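Local coordinates for protein alkylhydroperoxidase AhpD core (Rhodospirillum rubrum, PDB 2OUW) that probably acts as a peroxide-reducing oxidoreductase of the AhpD-like carboxymuconolactone decarboxylase family, working through a redox-active cysteine pair, at residues B[36-41]-B[84-89]. Residues are numbered along the deposited sequence; the frame is centred on the assembly and turned at random.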
loop_
_atom_site.group_PDB
_atom_site.type_symbol
_atom_site.label_atom_id
_atom_site.label_comp_id
_atom_site.label_asym_id
_atom_site.label_seq_id
_atom_site.Cartn_x
_atom_site.Cartn_y
_atom_site.Cartn_z
ATOM N N ASN B 36 21.560 10.150 -11.360
ATOM C CA ASN B 36 21.370 9.413 -10.126
ATOM C C ASN B 36 21.132 7.920 -10.335
ATOM O O ASN B 36 20.851 7.476 -11.437
ATOM C CB ASN B 36 20.269 10.036 -9.258
ATOM C CG ASN B 36 18.986 10.237 -9.991
ATOM O OD1 ASN B 36 18.977 10.806 -11.072
ATOM N ND2 ASN B 36 17.873 9.799 -9.393
ATOM N N ASN B 37 21.290 7.171 -9.246
ATOM C CA ASN B 37 21.351 5.713 -9.249
ATOM C C ASN B 37 20.222 4.949 -9.920
ATOM O O ASN B 37 20.444 3.850 -10.458
ATOM C CB ASN B 37 21.503 5.220 -7.807
ATOM C CG ASN B 37 22.875 5.518 -7.247
ATOM O OD1 ASN B 37 23.842 5.662 -8.002
ATOM N ND2 ASN B 37 22.977 5.595 -5.918
ATOM N N ILE B 38 19.009 5.484 -9.850
ATOM C CA ILE B 38 17.890 4.803 -10.490
ATOM C C ILE B 38 18.293 4.449 -11.921
ATOM O O ILE B 38 18.084 3.303 -12.361
ATOM C CB ILE B 38 16.573 5.573 -10.417
ATOM C CG1 ILE B 38 15.442 4.729 -11.044
ATOM C CG2 ILE B 38 16.640 6.929 -11.103
ATOM C CD1 ILE B 38 14.145 5.434 -11.188
ATOM N N TRP B 39 18.926 5.401 -12.622
ATOM C CA TRP B 39 19.241 5.212 -14.051
ATOM C C TRP B 39 20.329 4.164 -14.281
ATOM O O TRP B 39 20.328 3.449 -15.285
ATOM C CB TRP B 39 19.577 6.567 -14.722
ATOM C CG TRP B 39 18.461 7.551 -14.540
ATOM C CD1 TRP B 39 18.450 8.641 -13.703
ATOM C CD2 TRP B 39 17.157 7.497 -15.131
ATOM N NE1 TRP B 39 17.220 9.270 -13.752
ATOM C CE2 TRP B 39 16.419 8.601 -14.633
ATOM C CE3 TRP B 39 16.549 6.651 -16.063
ATOM C CZ2 TRP B 39 15.093 8.859 -15.025
ATOM C CZ3 TRP B 39 15.232 6.912 -16.446
ATOM C CH2 TRP B 39 14.526 8.003 -15.926
ATOM N N ARG B 40 21.234 4.072 -13.315
ATOM C CA ARG B 40 22.351 3.180 -13.341
ATOM C C ARG B 40 21.932 1.727 -13.112
ATOM O O ARG B 40 22.613 0.828 -13.557
ATOM C CB ARG B 40 23.371 3.612 -12.286
ATOM C CG ARG B 40 23.961 4.990 -12.584
ATOM C CD ARG B 40 25.167 5.340 -11.743
ATOM N NE ARG B 40 25.636 6.682 -12.086
ATOM C CZ ARG B 40 26.394 6.985 -13.140
ATOM N NH1 ARG B 40 26.815 6.054 -13.992
ATOM N NH2 ARG B 40 26.731 8.252 -13.336
ATOM N N GLY B 41 20.824 1.529 -12.412
ATOM C CA GLY B 41 20.193 0.234 -12.262
ATOM C C GLY B 41 19.321 -0.119 -13.461
ATOM O O GLY B 41 19.342 -1.271 -13.934
ATOM N N CYS B 84 8.184 4.484 -1.085
ATOM C CA CYS B 84 9.477 4.285 -1.740
ATOM C C CYS B 84 10.480 5.243 -1.114
ATOM O O CYS B 84 10.445 6.453 -1.377
ATOM C CB CYS B 84 9.368 4.569 -3.250
ATOM S SG CYS B 84 10.972 4.452 -4.061
ATOM N N SER B 85 11.402 4.711 -0.317
ATOM C CA SER B 85 12.370 5.538 0.412
ATOM C C SER B 85 13.322 6.302 -0.493
ATOM O O SER B 85 13.578 7.500 -0.277
ATOM C CB SER B 85 13.222 4.693 1.349
ATOM O OG SER B 85 14.455 5.349 1.597
ATOM N N TYR B 86 13.871 5.606 -1.489
ATOM C CA TYR B 86 14.754 6.251 -2.449
ATOM C C TYR B 86 14.009 7.390 -3.153
ATOM O O TYR B 86 14.537 8.470 -3.335
ATOM C CB TYR B 86 15.278 5.218 -3.473
ATOM C CG TYR B 86 16.143 5.829 -4.530
ATOM C CD1 TYR B 86 15.587 6.404 -5.681
ATOM C CD2 TYR B 86 17.511 5.895 -4.360
ATOM C CE1 TYR B 86 16.389 6.990 -6.631
ATOM C CE2 TYR B 86 18.318 6.486 -5.308
ATOM C CZ TYR B 86 17.765 7.024 -6.438
ATOM O OH TYR B 86 18.571 7.626 -7.368
ATOM N N CYS B 87 12.764 7.142 -3.532
ATOM C CA CYS B 87 11.983 8.125 -4.269
ATOM C C CYS B 87 11.650 9.353 -3.434
ATOM O O CYS B 87 11.539 10.464 -3.965
ATOM C CB CYS B 87 10.703 7.474 -4.789
ATOM S SG CYS B 87 10.980 5.870 -5.597
ATOM N N ALA B 88 11.483 9.164 -2.127
ATOM C CA ALA B 88 11.290 10.299 -1.219
ATOM C C ALA B 88 12.518 11.224 -1.238
ATOM O O ALA B 88 12.391 12.436 -1.307
ATOM C CB ALA B 88 11.016 9.808 0.194
ATOM N N HIS B 89 13.705 10.631 -1.163
ATOM C CA HIS B 89 14.936 11.385 -1.297
ATOM C C HIS B 89 15.119 12.089 -2.645
ATOM O O HIS B 89 15.310 13.314 -2.700
ATOM C CB HIS B 89 16.141 10.494 -1.086
ATOM C CG HIS B 89 16.413 10.171 0.337
ATOM N ND1 HIS B 89 17.078 11.035 1.174
ATOM C CD2 HIS B 89 16.130 9.068 1.074
ATOM C CE1 HIS B 89 17.193 10.482 2.366
ATOM N NE2 HIS B 89 16.633 9.287 2.329
#
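With CG anti to the backbone N (chi1 177°), the side chain of Tyr86 stands off helix 85-97 and carries its hydroxyl to the first turn of helix 37-42. Just before that turn, CG of Asn36 sits between its backbone N and carbonyl carbon (chi1 53°), swinging the carboxamide toward the phenol. ND2 of Asn36 donates to OH of Tyr86 over 3.1 Å, with amide and ring almost coplanar and the nitrogen at the ring edge; the bond is somewhat bent (148° at the hydrogen), and the hydroxyl is tilted out of the amide plane. The backbone N of Ile38 adds a weak bond to OH of Tyr86 at 3.3 Å. Beside it, CB of Ile38 packs on CE1 of Tyr86 at 4.0 Å, while CB of Asn37 lies 3.8 Å from OH of Tyr86. Tyr86 is the second of the two residues between the cysteines of a CXXC motif: Cys84, the N-cap of helix 85-97, and Cys87 are joined as a disulfide, SG to SG 2.1 Å. Such a pair is the redox centre in AhpD and probably here; Tyr86 joins the start of its helix to the start of helix 37-42. Asp130 of a second subunit completes the polar cluster, its OD1 hydrogen-bonded to OH of Tyr86 and its OD2 to the backbone N of Asn37. ND2 of Asn37 is hydrogen-bonded to Pro128 O of the same neighbouring subunit. A phenylalanine in place of Tyr86 would probably keep the packing on Ile38 but leave the Asn36 amide and Asp130 of the neighbouring subunit without their shared hydroxyl partner. An unidentified molecule, probably from the crystallisation liquor, is weakly hydrogen-bonded to ND2 of Asn36 and NE1 of Trp39.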